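Local coordinates for protein FdhC (Acinetobacter nosocomialis, PDB 5KTC) that probably acts as a GNAT-type N-acyltransferase that moves a 3-hydroxybutanoyl group from coenzyme A onto a nucleotide-linked amino sugar, at residues T10-L15 / F69-Q74; S75-V80 / N100-K105. All blocks are in the same frame, centred on the assembly; numbering follows the deposited sequence. Where two conformers were deposited one is given.

Contact 1. Residues T10-L15 / F69-Q74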
ATOM      1  N   THR A  10     -14.637   0.348   1.915  1.00 17.94           N
ATOM      2  CA  THR A  10     -14.825   1.666   1.393  1.00 17.53           C
ATOM      3  C   THR A  10     -13.885   1.991   0.281  1.00 15.96           C
ATOM      4  O   THR A  10     -14.015   3.055  -0.257  1.00 14.24           O
ATOM      5  CB  THR A  10     -14.774   2.751   2.448  1.00 17.32           C
ATOM      6  OG1 THR A  10     -13.427   2.992   2.923  1.00 17.60           O
ATOM      7  CG2 THR A  10     -15.778   2.423   3.645  1.00 18.97           C
ATOM      8  N   THR A  11     -12.980   1.080  -0.043  1.00 15.06           N
ATOM      9  CA  THR A  11     -11.958   1.319  -1.081  1.00 14.99           C
ATOM     10  C   THR A  11     -11.739   0.099  -1.934  1.00 14.15           C
ATOM     11  O   THR A  11     -12.170  -0.989  -1.586  1.00 15.58           O
ATOM     12  CB  THR A  11     -10.593   1.703  -0.457  1.00 14.92           C
ATOM     13  OG1 THR A  11     -10.246   0.679   0.470  1.00 14.36           O
ATOM     14  CG2 THR A  11     -10.626   3.065   0.263  1.00 16.15           C
ATOM     15  N   TYR A  12     -11.048   0.289  -3.079  1.00 13.05           N
ATOM     16  CA  TYR A  12     -10.612  -0.781  -3.911  1.00 12.68           C
ATOM     17  C   TYR A  12      -9.355  -0.346  -4.629  1.00 13.45           C
ATOM     18  O   TYR A  12      -9.043   0.849  -4.662  1.00 13.50           O
ATOM     19  CB  TYR A  12     -11.665  -1.207  -4.923  1.00 12.41           C
ATOM     20  CG  TYR A  12     -12.126  -0.192  -5.925  1.00 12.07           C
ATOM     21  CD1 TYR A  12     -13.190   0.665  -5.652  1.00 11.91           C
ATOM     22  CD2 TYR A  12     -11.515  -0.072  -7.147  1.00 11.89           C
ATOM     23  CE1 TYR A  12     -13.658   1.565  -6.583  1.00 12.80           C
ATOM     24  CE2 TYR A  12     -11.971   0.852  -8.087  1.00 12.56           C
ATOM     25  CZ  TYR A  12     -13.024   1.700  -7.811  1.00 13.23           C
ATOM     26  OH  TYR A  12     -13.445   2.701  -8.709  1.00 13.19           O
ATOM     27  N   LEU A  13      -8.619  -1.313  -5.108  1.00 13.21           N
ATOM     28  CA  LEU A  13      -7.334  -1.073  -5.784  1.00 13.00           C
ATOM     29  C   LEU A  13      -7.405  -1.626  -7.168  1.00 13.06           C
ATOM     30  O   LEU A  13      -7.955  -2.678  -7.376  1.00 14.03           O
ATOM     31  CB  LEU A  13      -6.163  -1.795  -5.091  1.00 13.55           C
ATOM     32  CG  LEU A  13      -5.799  -1.568  -3.612  1.00 15.57           C
ATOM     33  CD1 LEU A  13      -4.357  -1.861  -3.250  1.00 17.81           C
ATOM     34  CD2 LEU A  13      -6.235  -0.294  -2.988  1.00 15.83           C
ATOM     35  N   ARG A  14      -6.716  -0.979  -8.098  1.00 13.38           N
ATOM     36  CA  ARG A  14      -6.496  -1.549  -9.438  1.00 12.34           C
ATOM     37  C   ARG A  14      -5.155  -1.164  -9.980  1.00 12.96           C
ATOM     38  O   ARG A  14      -4.614  -0.100  -9.579  1.00 12.42           O
ATOM     39  CB  ARG A  14      -7.626  -1.180 -10.389  1.00 13.54           C
ATOM     40  CG  ARG A  14      -7.671   0.297 -10.764  1.00 15.04           C
ATOM     41  CD  ARG A  14      -7.755   0.510 -12.285  1.00 15.63           C
ATOM     42  NE  ARG A  14      -7.842   1.922 -12.590  1.00 15.96           N
ATOM     43  CZ  ARG A  14      -6.828   2.761 -12.767  1.00 16.46           C
ATOM     44  NH1 ARG A  14      -5.570   2.324 -12.751  1.00 16.57           N
ATOM     45  NH2 ARG A  14      -7.084   4.058 -12.994  1.00 15.92           N
ATOM     46  N   LEU A  15      -4.600  -1.994 -10.864  1.00 12.14           N
ATOM     47  CA  LEU A  15      -3.235  -1.706 -11.364  1.00 13.81           C
ATOM     48  C   LEU A  15      -3.093  -0.382 -12.093  1.00 14.33           C
ATOM     49  O   LEU A  15      -3.980   0.020 -12.870  1.00 14.51           O
ATOM     50  CB  LEU A  15      -2.781  -2.841 -12.265  1.00 14.98           C
ATOM     51  CG  LEU A  15      -2.581  -4.195 -11.544  1.00 14.91           C
ATOM     52  CD1 LEU A  15      -2.321  -5.365 -12.481  1.00 16.83           C
ATOM     53  CD2 LEU A  15      -1.444  -4.079 -10.545  1.00 15.34           C
ATOM     54  N   PHE A  69      -8.845   3.640  -4.861  1.00 12.20           N
ATOM     55  CA  PHE A  69     -10.102   4.319  -5.226  1.00 13.18           C
ATOM     56  C   PHE A  69     -11.056   4.285  -4.055  1.00 14.28           C
ATOM     57  O   PHE A  69     -11.025   3.335  -3.313  1.00 13.76           O
ATOM     58  CB  PHE A  69     -10.802   3.619  -6.402  1.00 13.38           C
ATOM     59  CG  PHE A  69     -10.255   3.991  -7.736  1.00 12.82           C
ATOM     60  CD1 PHE A  69      -9.166   3.262  -8.302  1.00 13.14           C
ATOM     61  CD2 PHE A  69     -10.818   5.071  -8.442  1.00 12.60           C
ATOM     62  CE1 PHE A  69      -8.663   3.631  -9.553  1.00 12.99           C
ATOM     63  CE2 PHE A  69     -10.297   5.430  -9.671  1.00 13.41           C
ATOM     64  CZ  PHE A  69      -9.224   4.710 -10.223  1.00 12.34           C
ATOM     65  N   ARG A  70     -11.880   5.322  -3.916  1.00 16.00           N
ATOM     66  CA  ARG A  70     -13.044   5.226  -3.039  1.00 17.79           C
ATOM     67  C   ARG A  70     -14.248   4.625  -3.794  1.00 18.41           C
ATOM     68  O   ARG A  70     -14.573   4.996  -4.941  1.00 16.36           O
ATOM     69  CB  ARG A  70     -13.305   6.482  -2.252  1.00 18.96           C
ATOM     70  CG  ARG A  70     -13.797   7.656  -2.977  1.00 21.27           C
ATOM     71  CD  ARG A  70     -13.890   8.833  -2.054  1.00 22.84           C
ATOM     72  NE  ARG A  70     -15.088   8.697  -1.215  1.00 24.30           N
ATOM     73  CZ  ARG A  70     -15.293   9.334  -0.078  1.00 24.46           C
ATOM     74  NH1 ARG A  70     -14.349  10.097   0.455  1.00 23.16           N
ATOM     75  NH2 ARG A  70     -16.443   9.141   0.576  1.00 26.64           N
ATOM     76  N   SER A  71     -14.818   3.599  -3.161  1.00 15.99           N
ATOM     77  CA  SER A  71     -15.887   2.802  -3.709  1.00 17.30           C
ATOM     78  C   SER A  71     -17.193   3.538  -3.972  1.00 16.74           C
ATOM     79  O   SER A  71     -17.908   3.132  -4.851  1.00 16.36           O
ATOM     80  CB  SER A  71     -16.259   1.695  -2.716  1.00 18.73           C
ATOM     81  OG  SER A  71     -15.125   0.879  -2.521  1.00 21.61           O
ATOM     82  N   ASP A  72     -17.522   4.529  -3.162  1.00 16.37           N
ATOM     83  CA  ASP A  72     -18.854   5.164  -3.207  1.00 16.98           C
ATOM     84  C   ASP A  72     -19.030   6.005  -4.490  1.00 18.42           C
ATOM     85  O   ASP A  72     -20.127   6.003  -5.071  1.00 17.03           O
ATOM     86  CB  ASP A  72     -19.159   5.921  -1.912  1.00 17.40           C
ATOM     87  CG  ASP A  72     -18.275   7.094  -1.690  1.00 19.45           C
ATOM     88  OD1 ASP A  72     -17.299   7.302  -2.470  1.00 21.75           O
ATOM     89  OD2 ASP A  72     -18.498   7.806  -0.690  1.00 22.48           O
ATOM     90  N   ASP A  73     -17.945   6.661  -4.949  1.00 16.43           N
ATOM     91  CA  ASP A  73     -17.964   7.455  -6.187  1.00 16.80           C
ATOM     92  C   ASP A  73     -16.915   7.100  -7.235  1.00 15.75           C
ATOM     93  O   ASP A  73     -16.785   7.773  -8.256  1.00 14.54           O
ATOM     94  CB  ASP A  73     -17.842   8.928  -5.826  1.00 19.38           C
ATOM     95  CG  ASP A  73     -16.513   9.281  -5.229  1.00 20.60           C
ATOM     96  OD1 ASP A  73     -15.649   8.411  -5.120  1.00 24.21           O
ATOM     97  OD2 ASP A  73     -16.331  10.439  -4.896  1.00 25.69           O
ATOM     98  N   GLN A  74     -16.193   6.023  -7.010  1.00 14.44           N
ATOM     99  CA  GLN A  74     -15.191   5.564  -7.963  1.00 14.85           C
ATOM    100  C   GLN A  74     -14.199   6.693  -8.356  1.00 15.65           C
ATOM    101  O   GLN A  74     -13.866   6.871  -9.542  1.00 15.11           O
ATOM    102  CB  GLN A  74     -15.855   4.876  -9.190  1.00 15.40           C
ATOM    103  CG  GLN A  74     -16.740   3.688  -8.806  1.00 16.42           C
ATOM    104  CD  GLN A  74     -18.178   4.135  -8.603  1.00 18.74           C
ATOM    105  OE1 GLN A  74     -18.751   4.749  -9.496  1.00 20.55           O
ATOM    106  NE2 GLN A  74     -18.748   3.910  -7.431  1.00 18.03           N
TER
HETATM  107  O   HOH W   1     -16.412   4.515  -0.378  1.00 18.35           O
HETATM  108  O   HOH W   2     -15.189  -1.568  -2.137  1.00 29.21           O

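Contact 2. Residues S75-V80 / N100-K105. With COA (coenzyme A), chain D.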
ATOM      1  N   SER A  75     -13.726   7.411  -7.351  1.00 16.25           N
ATOM      2  CA  SER A  75     -12.789   8.477  -7.538  1.00 15.36           C
ATOM      3  C   SER A  75     -11.445   8.072  -6.905  1.00 15.16           C
ATOM      4  O   SER A  75     -11.440   7.404  -5.856  1.00 13.50           O
ATOM      5  CB  SER A  75     -13.337   9.782  -6.947  1.00 15.97           C
ATOM      6  OG  SER A  75     -13.276   9.845  -5.542  1.00 16.42           O
ATOM      7  N   PRO A  76     -10.326   8.517  -7.504  1.00 15.05           N
ATOM      8  CA  PRO A  76      -9.006   8.093  -7.065  1.00 13.99           C
ATOM      9  C   PRO A  76      -8.584   8.867  -5.859  1.00 13.97           C
ATOM     10  O   PRO A  76      -8.806  10.078  -5.793  1.00 12.28           O
ATOM     11  CB  PRO A  76      -8.139   8.395  -8.270  1.00 14.93           C
ATOM     12  CG  PRO A  76      -8.767   9.588  -8.901  1.00 15.38           C
ATOM     13  CD  PRO A  76     -10.239   9.348  -8.729  1.00 15.84           C
ATOM     14  N   ILE A  77      -8.075   8.155  -4.844  1.00 12.92           N
ATOM     15  CA  ILE A  77      -7.679   8.774  -3.572  1.00 11.77           C
ATOM     16  C   ILE A  77      -6.216   8.468  -3.190  1.00 12.17           C
ATOM     17  O   ILE A  77      -5.753   8.974  -2.215  1.00 11.97           O
ATOM     18  CB  ILE A  77      -8.604   8.343  -2.436  1.00 11.80           C
ATOM     19  CG1 ILE A  77      -8.657   6.787  -2.296  1.00 11.57           C
ATOM     20  CG2 ILE A  77     -10.045   8.859  -2.682  1.00 12.61           C
ATOM     21  CD1 ILE A  77      -9.304   6.374  -0.980  1.00 12.73           C
ATOM     22  N   GLY A  78      -5.486   7.675  -3.984  1.00 12.05           N
ATOM     23  CA  GLY A  78      -4.082   7.474  -3.679  1.00 12.53           C
ATOM     24  C   GLY A  78      -3.372   6.379  -4.427  1.00 11.83           C
ATOM     25  O   GLY A  78      -3.852   5.915  -5.470  1.00 13.03           O
ATOM     26  N   THR A  79      -2.197   5.992  -3.887  1.00 10.94           N
ATOM     27  CA  THR A  79      -1.360   5.030  -4.508  1.00 10.58           C
ATOM     28  C   THR A  79      -0.816   4.056  -3.511  1.00 10.11           C
ATOM     29  O   THR A  79      -0.702   4.359  -2.303  1.00 10.39           O
ATOM     30  CB  THR A  79      -0.156   5.657  -5.235  1.00 11.36           C
ATOM     31  OG1 THR A  79       0.669   6.397  -4.315  1.00 11.32           O
ATOM     32  CG2 THR A  79      -0.654   6.519  -6.313  1.00 12.19           C
ATOM     33  N   VAL A  80      -0.418   2.879  -4.005  1.00 10.18           N
ATOM     34  CA  VAL A  80       0.393   1.990  -3.162  1.00 10.20           C
ATOM     35  C   VAL A  80       1.102   1.008  -4.034  1.00  9.98           C
ATOM     36  O   VAL A  80       0.613   0.698  -5.138  1.00 11.03           O
ATOM     37  CB  VAL A  80      -0.454   1.295  -2.043  1.00  9.61           C
ATOM     38  CG1 VAL A  80      -1.397   0.247  -2.646  1.00  9.49           C
ATOM     39  CG2 VAL A  80       0.447   0.699  -0.960  1.00  9.80           C
ATOM     40  N   ASN A 100      -4.918  11.030  -0.427  1.00 16.17           N
ATOM     41  CA  ASN A 100      -5.146  12.498  -0.478  1.00 18.00           C
ATOM     42  C   ASN A 100      -6.335  12.854   0.401  1.00 19.04           C
ATOM     43  O   ASN A 100      -6.923  11.971   1.042  1.00 18.17           O
ATOM     44  CB  ASN A 100      -5.341  12.992  -1.923  1.00 17.87           C
ATOM     45  CG  ASN A 100      -6.574  12.434  -2.608  1.00 19.63           C
ATOM     46  OD1 ASN A 100      -7.544  12.023  -1.997  1.00 17.87           O
ATOM     47  ND2 ASN A 100      -6.504  12.370  -3.940  1.00 23.95           N
ATOM     48  N   GLU A 101      -6.698  14.138   0.419  1.00 21.08           N
ATOM     49  CA  GLU A 101      -7.852  14.644   1.197  1.00 23.89           C
ATOM     50  C   GLU A 101      -9.179  13.953   0.999  1.00 20.96           C
ATOM     51  O   GLU A 101      -9.983  13.935   1.906  1.00 21.47           O
ATOM     52  CB  GLU A 101      -8.106  16.121   0.834  1.00 33.25           C
ATOM     53  CG  GLU A 101      -7.902  17.095   1.968  1.00 42.22           C
ATOM     54  CD  GLU A 101      -8.130  18.546   1.521  1.00 49.69           C
ATOM     55  OE1 GLU A 101      -8.281  18.778   0.285  1.00 61.61           O
ATOM     56  OE2 GLU A 101      -8.167  19.450   2.394  1.00 57.18           O
ATOM     57  N   HIS A 102      -9.402  13.401  -0.180  1.00 20.46           N
ATOM     58  CA  HIS A 102     -10.718  12.793  -0.537  0.50 19.74           C
ATOM     59  C   HIS A 102     -10.787  11.346  -0.103  1.00 18.72           C
ATOM     60  O   HIS A 102     -11.760  10.689  -0.342  1.00 16.85           O
ATOM     61  CB  HIS A 102     -11.053  12.939  -2.046  0.50 21.70           C
ATOM     62  CG  HIS A 102     -12.490  12.616  -2.420  0.50 21.53           C
ATOM     63  ND1 HIS A 102     -13.590  13.054  -1.708  0.50 20.39           N
ATOM     64  CD2 HIS A 102     -12.988  11.934  -3.480  0.50 21.53           C
ATOM     65  CE1 HIS A 102     -14.693  12.604  -2.273  0.50 21.02           C
ATOM     66  NE2 HIS A 102     -14.357  11.921  -3.353  0.50 21.39           N
ATOM     67  N   LYS A 103      -9.770  10.865   0.604  1.00 17.57           N
ATOM     68  CA  LYS A 103      -9.735   9.522   1.095  1.00 16.96           C
ATOM     69  C   LYS A 103     -10.934   9.263   2.020  1.00 17.45           C
ATOM     70  O   LYS A 103     -11.404  10.170   2.708  1.00 16.97           O
ATOM     71  CB  LYS A 103      -8.408   9.268   1.898  1.00 17.53           C
ATOM     72  CG  LYS A 103      -8.321  10.070   3.216  1.00 18.57           C
ATOM     73  CD  LYS A 103      -7.010   9.960   3.951  1.00 19.77           C
ATOM     74  CE  LYS A 103      -6.997  10.863   5.197  1.00 22.39           C
ATOM     75  NZ  LYS A 103      -5.629  10.999   5.769  1.00 21.85           N
ATOM     76  N   THR A 104     -11.385   8.038   2.061  1.00 17.49           N
ATOM     77  CA  THR A 104     -12.310   7.644   3.094  1.00 19.54           C
ATOM     78  C   THR A 104     -11.563   7.570   4.417  1.00 20.93           C
ATOM     79  O   THR A 104     -10.316   7.503   4.446  1.00 19.28           O
ATOM     80  CB  THR A 104     -12.935   6.280   2.836  1.00 19.10           C
ATOM     81  OG1 THR A 104     -11.895   5.358   2.608  1.00 20.15           O
ATOM     82  CG2 THR A 104     -13.822   6.282   1.606  1.00 21.04           C
ATOM     83  N   LYS A 105     -12.328   7.611   5.505  1.00 21.68           N
ATOM     84  CA  LYS A 105     -11.755   7.771   6.859  1.00 22.80           C
ATOM     85  C   LYS A 105     -10.708   6.685   7.188  1.00 20.73           C
ATOM     86  O   LYS A 105      -9.632   7.001   7.714  1.00 21.83           O
ATOM     87  CB  LYS A 105     -12.843   7.691   7.907  1.00 25.34           C
ATOM     88  CG  LYS A 105     -12.375   8.110   9.280  1.00 27.37           C
ATOM     89  CD  LYS A 105     -13.596   8.298  10.178  1.00 32.66           C
ATOM     90  CE  LYS A 105     -13.197   8.593  11.623  1.00 34.66           C
ATOM     91  NZ  LYS A 105     -12.426   9.862  11.792  1.00 33.80           N
TER
HETATM   92  N1A COA D 203      -7.030  -0.090  13.975  1.00 21.36           N
HETATM   93  C2A COA D 203      -8.119   0.712  13.938  1.00 22.56           C
HETATM   94  N3A COA D 203      -8.083   1.957  13.456  1.00 21.05           N
HETATM   95  C4A COA D 203      -6.958   2.391  12.909  1.00 22.19           C
HETATM   96  C5A COA D 203      -5.738   1.546  12.875  1.00 22.86           C
HETATM   97  C6A COA D 203      -5.835   0.233  13.465  1.00 21.38           C
HETATM   98  N6A COA D 203      -4.795  -0.595  13.495  1.00 21.30           N
HETATM   99  N7A COA D 203      -4.786   2.248  12.275  1.00 24.35           N
HETATM  100  C8A COA D 203      -5.322   3.446  11.960  1.00 23.51           C
HETATM  101  N9A COA D 203      -6.621   3.527  12.353  1.00 24.23           N
HETATM  102  C1B COA D 203      -7.546   4.665  12.155  1.00 25.02           C
HETATM  103  C2B COA D 203      -6.826   5.974  12.499  1.00 28.72           C
HETATM  104  O2B COA D 203      -6.887   6.303  13.897  1.00 32.21           O
HETATM  105  C3B COA D 203      -7.509   6.949  11.603  1.00 28.81           C
HETATM  106  O3B COA D 203      -8.776   7.257  12.193  1.00 37.87           O
HETATM  107  P3B COA D 203      -9.027   8.695  12.864  1.00 42.64           P
HETATM  108  O7A COA D 203      -9.732   9.438  11.722  1.00 41.70           O
HETATM  109  O8A COA D 203      -9.926   8.148  13.937  1.00 44.57           O
HETATM  110  O9A COA D 203      -7.687   9.256  13.269  1.00 35.90           O
HETATM  111  C4B COA D 203      -7.761   6.145  10.347  1.00 26.12           C
HETATM  112  O4B COA D 203      -7.889   4.776  10.766  1.00 24.32           O
HETATM  113  C5B COA D 203      -6.725   6.379   9.265  1.00 24.45           C
HETATM  114  O5B COA D 203      -5.437   6.072   9.750  1.00 22.22           O
HETATM  115  P1A COA D 203      -4.316   7.187   9.762  1.00 23.98           P
HETATM  116  O1A COA D 203      -3.140   6.647  10.547  1.00 22.72           O
HETATM  117  O2A COA D 203      -4.825   8.589   9.958  1.00 24.42           O
HETATM  118  O3A COA D 203      -3.695   7.195   8.268  1.00 20.50           O
HETATM  119  P2A COA D 203      -3.756   8.235   7.111  1.00 19.95           P
HETATM  120  O4A COA D 203      -5.145   8.485   6.587  1.00 20.90           O
HETATM  121  O5A COA D 203      -2.949   9.480   7.430  1.00 20.17           O
HETATM  122  O6A COA D 203      -3.005   7.463   5.933  1.00 19.33           O
HETATM  123  CBP COA D 203      -0.832   7.663   4.847  1.00 16.58           C
HETATM  124  CCP COA D 203      -1.615   7.195   6.087  1.00 17.50           C
HETATM  125  CDP COA D 203       0.625   7.389   5.123  1.00 16.17           C
HETATM  126  CEP COA D 203      -1.279   6.892   3.609  1.00 15.68           C
HETATM  127  CAP COA D 203      -1.089   9.175   4.632  1.00 15.82           C
HETATM  128  OAP COA D 203      -0.919   9.801   5.947  1.00 16.17           O
HETATM  129  C9P COA D 203      -0.242   9.794   3.596  1.00 16.07           C
HETATM  130  O9P COA D 203      -0.448   9.772   2.363  1.00 14.99           O
HETATM  131  N8P COA D 203       0.848  10.413   4.095  1.00 15.66           N
HETATM  132  C7P COA D 203       1.775  11.041   3.231  1.00 15.75           C
HETATM  133  C6P COA D 203       2.623  10.127   2.382  1.00 16.21           C
HETATM  134  C5P COA D 203       3.495   9.277   3.270  1.00 17.03           C
HETATM  135  O5P COA D 203       4.174   9.829   4.154  1.00 19.49           O
HETATM  136  N4P COA D 203       3.450   7.975   3.070  1.00 17.54           N
HETATM  137  C3P COA D 203       4.142   7.029   3.950  1.00 17.96           C
HETATM  138  C2P COA D 203       5.658   6.976   3.681  1.00 17.47           C
HETATM  139  S1P COA D 203       6.459   5.988   4.999  1.00 18.16           S

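Contact 1. Residues T10-L15 / F69-Q74
Phe69 and Tyr12 carry the apolar side of this contact. The CB of Phe69 sits over one face of the Tyr12 ring, 3.4 Å from its centroid, as a CH-pi contact. The two rings are nearly parallel, with planes 6° apart, but they are slid so far (centroids 5.0 Å apart) that they barely overlap. Tyr12 CG lies between its backbone N and carbonyl carbon (chi1 61°), and its OH reaches Gln74 CB at 3.3 Å. Beyond Phe69, the Arg14 guanidinium brings NH2 to the ring edge, 3.6 Å from Phe69 CZ, with Phe69 CE1 over a guanidinium face, while NH1 is salt-bridged to Asp20. Arginine suits this partly exposed place: its chain and flat guanidinium lie on the ring carbons while its charge is paired.

The backbones join in antiparallel fashion. Phe69 N donates to Tyr12 O at 2.8 Å and Tyr12 N returns a bond to Phe69 O at 3.1 Å. Thr11 and Arg70 form the adjacent non-hydrogen-bonded pair and turn to the other face, where the small buried Thr11 has its OG1 hydrogen-bonded to Glu110.

Past the strand end, Thr10 O accepts both Ser71 N, almost straight at 172°, and a water that also binds Asp72 N. Within the loop, Arg70 grips Asp72 side-on through NE and NH2, one to each carboxylate oxygen, and Gln74 NE2 binds Ser71 O.

The arrangement is that of the GNAT fold's outermost first strand, 11-15, paired with strand 63-70 just before the short loop into strand 75-86.

Contact 2. Residues S75-V80 / N100-K105
Ile77 O accepts the backbone N of Asn100 at 2.8 Å, a bond that ties the strand to the start of the loop. The Asn100 side chain folds back beside it: CG lies between the backbone N and the carbonyl carbon (chi1 64°), and OD1 takes the N-H of His102 at 2.9 Å. This Asx turn accompanies the type I turn from Asn100 to Lys103, and asparagine suits it through its short carbonyl-bearing arm.

The buried Ile77 packs against that turn with both branches. CG2 meets His102 O at 3.4 Å, while CD1 lies against Lys103 CA at 3.8 Å. Ile77 and Gly78 together face Ile68 in a classic beta bulge; the backbone angles of Gly78 leave no room for a side chain beside the carbonyl O of Ile77, which suits glycine.

The loop links strand 91-99 to helix 107-122, the place of the pyrophosphate-binding loop in GNAT enzymes, and it carries two lysines to coenzyme A. The Lys103 chain, extended beyond CG, lets NZ hydrogen-bond O4A of the pyrophosphate at 2.7 Å. Lys105 bends at its last torsion (chi4 63°), and its NZ hydrogen-bonds O7A of the 3'-phosphate at 2.7 Å. Leu99 N and Asn136 ND2 also bond the cofactor.

Contact 1 lies at the surface, where an outermost strand meets its neighbour; contact 2 is partly buried and joins the next strand to a cofactor-binding loop. Both reach one sheet through strands 63-70 and 75-86, which follow each other in the chain, and their centres are 8 Å apart. They also touch directly: Arg70 NH1 probably bonds His102 O at 2.8 Å, and the hydroxyls of Thr10 and Thr104 make a second such link. Their chemistry differs with place. Contact 1 combines paired backbones, aromatic packing and waters, whereas contact 2 has a single backbone bond, an isoleucine against a turn, and charge directed at phosphates.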